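Local coordinates for protein protease Do-like 1, chloroplastic (Arabidopsis thaliana, PDB 3QO6) that cuts proteins as an HtrA-type serine protease required at high temperature, and may degrade damaged proteins in the chloroplast, at residues 248-256 / 280-288; 304-315 / 325-333. All coordinates share one frame; numbering follows the deposited sequence.

How the contacts relate
Contact 1 and contact 2 belong to one antiparallel sheet of the PDZ domain. Strand 285-289, used in contact 1, neighbours strand 312-318, used in contact 2. The two contacts meet there, with S288 O 4.0 Å from V315 CB, and their centres are about 19 Å apart. Contact 1 is mostly buried. It has three backbone hydrogen bonds, and valine, leucine and isoleucine side chains fill both faces of the pairing. Contact 2 is only partly buried. It is a hairpin with more backbone bonds and two unlike faces. E312, T314, S327 and T329 are exposed or partly so. V313, V315 and V328 are buried on the other face, which partly exposed I326 shares. L330, just past strand 326-329, is buried too.

Contact 1: residues 248-256 / 280-288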
loop_
_atom_site.group_PDB
_atom_site.type_symbol
_atom_site.label_atom_id
_atom_site.label_comp_id
_atom_site.label_asym_id
_atom_site.label_seq_id
_atom_site.Cartn_x
_atom_site.Cartn_y
_atom_site.Cartn_z
ATOM N N LEU B 248 -29.895 15.381 9.617
ATOM C CA LEU B 248 -31.331 15.583 9.774
ATOM C C LEU B 248 -31.725 16.459 10.967
ATOM O O LEU B 248 -32.908 16.568 11.295
ATOM C CB LEU B 248 -32.023 14.222 9.897
ATOM C CG LEU B 248 -31.929 13.215 8.748
ATOM C CD1 LEU B 248 -32.672 13.753 7.545
ATOM C CD2 LEU B 248 -30.478 12.938 8.401
ATOM N N GLY B 249 -30.746 17.081 11.615
ATOM C CA GLY B 249 -31.058 17.918 12.762
ATOM C C GLY B 249 -31.818 17.151 13.832
ATOM O O GLY B 249 -32.638 17.713 14.569
ATOM N N VAL B 250 -31.538 15.852 13.906
ATOM C CA VAL B 250 -32.157 14.950 14.871
ATOM C C VAL B 250 -31.555 15.132 16.267
ATOM O O VAL B 250 -30.383 14.839 16.495
ATOM C CB VAL B 250 -31.967 13.486 14.424
ATOM C CG1 VAL B 250 -32.528 12.541 15.466
ATOM C CG2 VAL B 250 -32.646 13.266 13.086
ATOM N N SER B 251 -32.366 15.607 17.202
ATOM C CA SER B 251 -31.900 15.835 18.565
ATOM C C SER B 251 -31.492 14.562 19.310
ATOM O O SER B 251 -30.343 14.437 19.735
ATOM C CB SER B 251 -32.975 16.577 19.365
ATOM O OG SER B 251 -33.220 17.867 18.810
ATOM N N GLY B 252 -32.428 13.626 19.462
ATOM C CA GLY B 252 -32.138 12.385 20.171
ATOM C C GLY B 252 -31.838 11.151 19.326
ATOM O O GLY B 252 -31.043 11.216 18.390
ATOM N N VAL B 253 -32.471 10.024 19.658
ATOM C CA VAL B 253 -32.259 8.765 18.929
ATOM C C VAL B 253 -33.452 8.430 18.045
ATOM O O VAL B 253 -34.583 8.329 18.527
ATOM C CB VAL B 253 -32.061 7.568 19.893
ATOM C CG1 VAL B 253 -31.561 6.370 19.133
ATOM C CG2 VAL B 253 -31.108 7.926 20.980
ATOM N N LEU B 254 -33.196 8.228 16.760
ATOM C CA LEU B 254 -34.251 7.905 15.801
ATOM C C LEU B 254 -34.538 6.408 15.815
ATOM O O LEU B 254 -33.666 5.623 15.436
ATOM C CB LEU B 254 -33.784 8.304 14.394
ATOM C CG LEU B 254 -34.706 8.279 13.176
ATOM C CD1 LEU B 254 -33.859 8.554 11.954
ATOM C CD2 LEU B 254 -35.400 6.956 13.020
ATOM N N VAL B 255 -35.729 5.977 16.228
ATOM C CA VAL B 255 -35.940 4.540 16.178
ATOM C C VAL B 255 -36.250 4.186 14.730
ATOM O O VAL B 255 -37.086 4.802 14.085
ATOM C CB VAL B 255 -37.064 3.985 17.163
ATOM C CG1 VAL B 255 -37.272 4.907 18.353
ATOM C CG2 VAL B 255 -38.322 3.688 16.429
ATOM N N LEU B 256 -35.511 3.225 14.204
ATOM C CA LEU B 256 -35.697 2.790 12.849
ATOM C C LEU B 256 -36.729 1.679 12.857
ATOM O O LEU B 256 -37.589 1.609 11.978
ATOM C CB LEU B 256 -34.372 2.275 12.297
ATOM C CG LEU B 256 -33.233 3.308 12.309
ATOM C CD1 LEU B 256 -31.959 2.693 11.737
ATOM C CD2 LEU B 256 -33.642 4.532 11.492
ATOM N N LEU B 280 -38.832 9.607 3.312
ATOM C CA LEU B 280 -38.706 9.027 4.623
ATOM C C LEU B 280 -39.664 9.569 5.666
ATOM O O LEU B 280 -39.698 10.771 5.926
ATOM C CB LEU B 280 -37.270 9.201 5.121
ATOM C CG LEU B 280 -36.528 7.900 5.426
ATOM C CD1 LEU B 280 -36.275 7.109 4.140
ATOM C CD2 LEU B 280 -35.236 8.242 6.117
ATOM N N VAL B 281 -40.449 8.674 6.262
ATOM C CA VAL B 281 -41.354 9.072 7.336
ATOM C C VAL B 281 -40.682 8.612 8.630
ATOM O O VAL B 281 -40.726 7.442 9.003
ATOM C CB VAL B 281 -42.737 8.420 7.224
ATOM C CG1 VAL B 281 -43.639 9.003 8.290
ATOM C CG2 VAL B 281 -43.329 8.648 5.828
ATOM N N LEU B 282 -40.026 9.555 9.286
ATOM C CA LEU B 282 -39.323 9.279 10.516
ATOM C C LEU B 282 -40.143 8.583 11.576
ATOM O O LEU B 282 -41.271 8.967 11.854
ATOM C CB LEU B 282 -38.760 10.571 11.107
ATOM C CG LEU B 282 -37.448 11.088 10.519
ATOM C CD1 LEU B 282 -36.665 9.926 9.920
ATOM C CD2 LEU B 282 -37.726 12.131 9.458
ATOM N N GLY B 283 -39.565 7.550 12.172
ATOM C CA GLY B 283 -40.256 6.859 13.237
ATOM C C GLY B 283 -40.086 7.771 14.434
ATOM O O GLY B 283 -39.630 8.914 14.284
ATOM N N ASP B 284 -40.430 7.287 15.621
ATOM C CA ASP B 284 -40.295 8.117 16.810
ATOM C C ASP B 284 -38.838 8.489 17.092
ATOM O O ASP B 284 -37.915 7.819 16.649
ATOM C CB ASP B 284 -40.893 7.404 18.034
ATOM C CG ASP B 284 -42.367 7.102 17.867
ATOM O OD1 ASP B 284 -43.021 7.787 17.055
ATOM O OD2 ASP B 284 -42.872 6.184 18.549
ATOM N N ILE B 285 -38.643 9.573 17.824
ATOM C CA ILE B 285 -37.308 9.997 18.185
ATOM C C ILE B 285 -37.260 10.066 19.701
ATOM O O ILE B 285 -38.012 10.813 20.311
ATOM C CB ILE B 285 -36.970 11.369 17.617
ATOM C CG1 ILE B 285 -37.042 11.336 16.105
ATOM C CG2 ILE B 285 -35.583 11.758 18.030
ATOM C CD1 ILE B 285 -36.939 12.689 15.504
ATOM N N ILE B 286 -36.382 9.276 20.305
ATOM C CA ILE B 286 -36.275 9.249 21.746
ATOM C C ILE B 286 -35.423 10.422 22.171
ATOM O O ILE B 286 -34.273 10.548 21.746
ATOM C CB ILE B 286 -35.649 7.928 22.214
ATOM C CG1 ILE B 286 -36.443 6.765 21.623
ATOM C CG2 ILE B 286 -35.639 7.853 23.738
ATOM C CD1 ILE B 286 -35.802 5.427 21.833
ATOM N N THR B 287 -36.005 11.280 23.006
ATOM C CA THR B 287 -35.343 12.479 23.492
ATOM C C THR B 287 -35.043 12.352 24.982
ATOM O O THR B 287 -34.206 13.071 25.536
ATOM C CB THR B 287 -36.233 13.723 23.229
ATOM O OG1 THR B 287 -37.452 13.625 23.983
ATOM C CG2 THR B 287 -36.587 13.809 21.734
ATOM N N SER B 288 -35.731 11.419 25.626
ATOM C CA SER B 288 -35.530 11.181 27.043
ATOM C C SER B 288 -36.111 9.829 27.427
ATOM O O SER B 288 -37.031 9.314 26.781
ATOM C CB SER B 288 -36.206 12.269 27.878
ATOM O OG SER B 288 -37.569 11.952 28.129
#
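V253 and I286 face each other as an antiparallel hydrogen-bonded pair, with L254 and I285 beside them as a non-hydrogen-bonded pair. The axes of strands 253-256 and 285-288 approach to 4.6 Å, at 144° between their directions. V253 N bonds I286 O at 2.8 Å, and V253 O takes I286 N in return. A third bond runs from V255 N to D284 O at 2.9 Å. G252 CA lies 3.2 Å from I286 O in a CA-H...O contact, and a side chain on G252 would run into that oxygen. This is an inner strand pair of the PDZ domain: strand 238-239 continues the sheet beyond 253-257, and strand 312-318 beyond 285-289. On the face of L254 and I285, L254 CD1 meets L282 CD1 at 3.7 Å, the two side chains crossing at about a right angle. I285 CG2 touches V250 CG1 at 4.1 Å, the two side chains crossing obliquely. I285 also packs on R279 of a second subunit. On the other face, V255 CG1 packs on I286 CD1 at 3.8 Å. The D284 carboxylate turns elsewhere, to Q270 N and R319.

Contact 2: residues 304-315 / 325-333; sequences LDQCKVGDEVTV and KISVTLEPK
The flat carboxylate of E312 has S327 over one face. S327 CB and S327 OG both stand 3.9 Å from E312 CD, nearly straight above it, and OG makes no hydrogen bond to the acid. E312 CG is anti to its N (chi1 -170°), and the extended chain carries the acid across to S327. A water on the same side of the group gives E312 OE2 and S327 O weak bonds, and also bonds T329 OG1. T329 CG2 lies against E312 CB at 3.4 Å. At the other end, V309 spreads its methyls over one face of the P332 ring, with V309 CG1 3.5 Å from P332 CD.

On the other side of the sheet from E312 lie V313, V315, I326 and V328. L330 is buried beside that face, packed between V313 of the strand and L304 at the start of the 304-307 turn. Its CD1 presses on V313 CG2 at 3.3 Å, and its CD2 meets L304 CG at 4.0 Å. L330 CG is anti to the carbonyl carbon (chi1 -64°), and the two methyls divide between these neighbours. An alanine here would lack both methyls and is likely to open a gap between V313 and L304. Further along, V315 CG2 sits near I326 CB and V328 CG2.

The backbones are paired from V315 and I326 down to G310. V328 N to V313 O is almost straight (176°), while the return bond from V313 N is weak. G310 N gives L330 O a bond of 2.7 Å, and L330 N bonds D311 O. G310 belongs to a type II turn from K308 to D311, where its positive phi suits glycine. D311 OD2 takes a weak bond from K308 N within that turn. The whole is the antiparallel hairpin of strands 312-318 and 326-332 in the PDZ domain, with strand 233-234 pairing along the other edge of strand 326-332.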
loop_
_atom_site.group_PDB
_atom_site.type_symbol
_atom_site.label_atom_id
_atom_site.label_comp_id
_atom_site.label_asym_id
_atom_site.label_seq_id
_atom_site.Cartn_x
_atom_site.Cartn_y
_atom_site.Cartn_z
ATOM N N LEU B 304 -30.048 2.716 29.882
ATOM C CA LEU B 304 -30.639 1.387 30.048
ATOM C C LEU B 304 -29.701 0.474 30.810
ATOM O O LEU B 304 -30.125 -0.508 31.402
ATOM C CB LEU B 304 -30.934 0.727 28.711
ATOM C CG LEU B 304 -32.352 0.811 28.156
ATOM C CD1 LEU B 304 -32.678 2.232 27.733
ATOM C CD2 LEU B 304 -32.448 -0.130 26.972
ATOM N N ASP B 305 -28.419 0.795 30.780
ATOM C CA ASP B 305 -27.423 -0.001 31.473
ATOM C C ASP B 305 -27.758 -0.055 32.956
ATOM O O ASP B 305 -27.246 -0.895 33.692
ATOM C CB ASP B 305 -26.051 0.636 31.310
ATOM C CG ASP B 305 -24.934 -0.382 31.346
ATOM O OD1 ASP B 305 -23.841 -0.022 31.842
ATOM O OD2 ASP B 305 -25.147 -1.529 30.866
ATOM N N GLN B 306 -28.620 0.856 33.390
ATOM C CA GLN B 306 -29.000 0.946 34.786
ATOM C C GLN B 306 -30.292 0.227 35.092
ATOM O O GLN B 306 -30.679 0.103 36.252
ATOM C CB GLN B 306 -29.142 2.415 35.176
ATOM C CG GLN B 306 -27.833 3.194 35.127
ATOM C CD GLN B 306 -26.908 2.837 36.280
ATOM O OE1 GLN B 306 -27.039 3.382 37.383
ATOM N NE2 GLN B 306 -25.979 1.900 36.038
ATOM N N CYS B 307 -30.971 -0.256 34.064
ATOM C CA CYS B 307 -32.228 -0.927 34.304
ATOM C C CYS B 307 -32.079 -2.417 34.399
ATOM O O CYS B 307 -31.037 -2.976 34.046
ATOM C CB CYS B 307 -33.214 -0.567 33.214
ATOM S SG CYS B 307 -33.296 1.211 33.058
ATOM N N LYS B 308 -33.130 -3.052 34.903
ATOM C CA LYS B 308 -33.159 -4.493 35.065
ATOM C C LYS B 308 -34.408 -5.064 34.391
ATOM O O LYS B 308 -35.415 -4.374 34.265
ATOM C CB LYS B 308 -33.108 -4.830 36.560
ATOM C CG LYS B 308 -33.749 -3.783 37.482
ATOM C CD LYS B 308 -33.446 -4.081 38.960
ATOM C CE LYS B 308 -34.255 -3.206 39.936
ATOM N NZ LYS B 308 -33.926 -1.754 39.870
ATOM N N VAL B 309 -34.338 -6.311 33.935
ATOM C CA VAL B 309 -35.488 -6.911 33.275
ATOM C C VAL B 309 -36.743 -6.661 34.073
ATOM O O VAL B 309 -36.742 -6.803 35.287
ATOM C CB VAL B 309 -35.330 -8.414 33.113
ATOM C CG1 VAL B 309 -36.585 -8.996 32.511
ATOM C CG2 VAL B 309 -34.144 -8.706 32.228
ATOM N N GLY B 310 -37.815 -6.275 33.396
ATOM C CA GLY B 310 -39.056 -6.023 34.099
ATOM C C GLY B 310 -39.341 -4.576 34.463
ATOM O O GLY B 310 -40.498 -4.233 34.661
ATOM N N ASP B 311 -38.321 -3.725 34.558
ATOM C CA ASP B 311 -38.546 -2.313 34.901
ATOM C C ASP B 311 -39.501 -1.628 33.923
ATOM O O ASP B 311 -39.413 -1.825 32.706
ATOM C CB ASP B 311 -37.226 -1.536 34.901
ATOM C CG ASP B 311 -36.359 -1.845 36.104
ATOM O OD1 ASP B 311 -36.638 -2.835 36.815
ATOM O OD2 ASP B 311 -35.385 -1.101 36.333
ATOM N N GLU B 312 -40.426 -0.832 34.439
ATOM C CA GLU B 312 -41.322 -0.140 33.537
ATOM C C GLU B 312 -40.746 1.249 33.323
ATOM O O GLU B 312 -40.946 2.160 34.117
ATOM C CB GLU B 312 -42.733 -0.034 34.095
ATOM C CG GLU B 312 -43.696 0.472 33.029
ATOM C CD GLU B 312 -45.013 0.969 33.588
ATOM O OE1 GLU B 312 -44.973 1.850 34.475
ATOM O OE2 GLU B 312 -46.078 0.493 33.127
ATOM N N VAL B 313 -40.011 1.394 32.236
ATOM C CA VAL B 313 -39.380 2.650 31.901
ATOM C C VAL B 313 -40.299 3.562 31.102
ATOM O O VAL B 313 -40.991 3.121 30.174
ATOM C CB VAL B 313 -38.112 2.380 31.112
ATOM C CG1 VAL B 313 -37.689 3.610 30.383
ATOM C CG2 VAL B 313 -37.030 1.916 32.058
ATOM N N THR B 314 -40.310 4.839 31.474
ATOM C CA THR B 314 -41.139 5.818 30.786
ATOM C C THR B 314 -40.262 6.584 29.791
ATOM O O THR B 314 -39.341 7.308 30.168
ATOM C CB THR B 314 -41.852 6.782 31.810
ATOM O OG1 THR B 314 -42.258 7.987 31.150
ATOM C CG2 THR B 314 -40.943 7.123 32.965
ATOM N N VAL B 315 -40.556 6.393 28.510
ATOM C CA VAL B 315 -39.791 7.036 27.456
ATOM C C VAL B 315 -40.553 8.116 26.706
ATOM O O VAL B 315 -41.712 7.951 26.323
ATOM C CB VAL B 315 -39.254 5.988 26.413
ATOM C CG1 VAL B 315 -38.836 4.710 27.125
ATOM C CG2 VAL B 315 -40.303 5.679 25.367
ATOM N N LYS B 325 -44.982 10.509 25.499
ATOM C CA LYS B 325 -44.502 9.890 26.716
ATOM C C LYS B 325 -45.086 8.501 26.563
ATOM O O LYS B 325 -46.260 8.374 26.238
ATOM C CB LYS B 325 -45.099 10.628 27.917
ATOM C CG LYS B 325 -44.578 10.231 29.288
ATOM C CD LYS B 325 -45.113 11.202 30.367
ATOM C CE LYS B 325 -44.740 10.755 31.785
ATOM N NZ LYS B 325 -44.829 11.865 32.773
ATOM N N ILE B 326 -44.271 7.467 26.736
ATOM C CA ILE B 326 -44.755 6.094 26.592
ATOM C C ILE B 326 -44.085 5.193 27.611
ATOM O O ILE B 326 -42.874 5.250 27.817
ATOM C CB ILE B 326 -44.488 5.551 25.163
ATOM C CG1 ILE B 326 -45.210 6.437 24.147
ATOM C CG2 ILE B 326 -44.962 4.104 25.037
ATOM C CD1 ILE B 326 -45.133 5.960 22.731
ATOM N N SER B 327 -44.872 4.377 28.285
ATOM C CA SER B 327 -44.266 3.495 29.247
ATOM C C SER B 327 -43.977 2.162 28.584
ATOM O O SER B 327 -44.837 1.560 27.934
ATOM C CB SER B 327 -45.164 3.323 30.478
ATOM O OG SER B 327 -44.792 4.235 31.505
ATOM N N VAL B 328 -42.738 1.719 28.730
ATOM C CA VAL B 328 -42.333 0.451 28.163
ATOM C C VAL B 328 -41.750 -0.401 29.270
ATOM O O VAL B 328 -40.968 0.084 30.084
ATOM C CB VAL B 328 -41.265 0.652 27.084
ATOM C CG1 VAL B 328 -40.980 -0.663 26.377
ATOM C CG2 VAL B 328 -41.738 1.686 26.091
ATOM N N THR B 329 -42.155 -1.661 29.331
ATOM C CA THR B 329 -41.593 -2.559 30.339
ATOM C C THR B 329 -40.553 -3.432 29.637
ATOM O O THR B 329 -40.861 -4.207 28.723
ATOM C CB THR B 329 -42.664 -3.454 31.018
ATOM O OG1 THR B 329 -43.917 -3.315 30.343
ATOM C CG2 THR B 329 -42.839 -3.049 32.467
ATOM N N LEU B 330 -39.313 -3.288 30.079
ATOM C CA LEU B 330 -38.213 -4.010 29.481
ATOM C C LEU B 330 -38.245 -5.514 29.667
ATOM O O LEU B 330 -38.405 -6.006 30.780
ATOM C CB LEU B 330 -36.886 -3.439 30.002
ATOM C CG LEU B 330 -36.590 -1.983 29.633
ATOM C CD1 LEU B 330 -37.162 -1.087 30.666
ATOM C CD2 LEU B 330 -35.108 -1.770 29.568
ATOM N N GLU B 331 -38.082 -6.242 28.568
ATOM C CA GLU B 331 -38.066 -7.700 28.598
ATOM C C GLU B 331 -36.678 -8.209 28.267
ATOM O O GLU B 331 -35.892 -7.523 27.612
ATOM C CB GLU B 331 -39.022 -8.267 27.561
ATOM C CG GLU B 331 -40.423 -7.761 27.690
ATOM C CD GLU B 331 -41.205 -7.987 26.420
ATOM O OE1 GLU B 331 -42.371 -7.553 26.355
ATOM O OE2 GLU B 331 -40.648 -8.598 25.481
ATOM N N PRO B 332 -36.362 -9.439 28.699
ATOM C CA PRO B 332 -35.044 -10.009 28.412
ATOM C C PRO B 332 -34.805 -10.092 26.916
ATOM O O PRO B 332 -35.739 -10.257 26.143
ATOM C CB PRO B 332 -35.107 -11.392 29.069
ATOM C CG PRO B 332 -36.560 -11.726 29.030
ATOM C CD PRO B 332 -37.207 -10.410 29.410
ATOM N N LYS B 333 -33.544 -9.971 26.521
ATOM C CA LYS B 333 -33.151 -10.040 25.118
ATOM C C LYS B 333 -33.308 -11.502 24.691
ATOM O O LYS B 333 -32.819 -12.394 25.393
ATOM C CB LYS B 333 -31.688 -9.588 25.013
ATOM C CG LYS B 333 -30.987 -9.747 23.664
ATOM C CD LYS B 333 -29.467 -9.787 23.912
ATOM C CE LYS B 333 -28.618 -10.019 22.654
ATOM N NZ LYS B 333 -28.644 -8.853 21.724
HETATM O O HOH W 1 -45.474 -0.661 30.087
#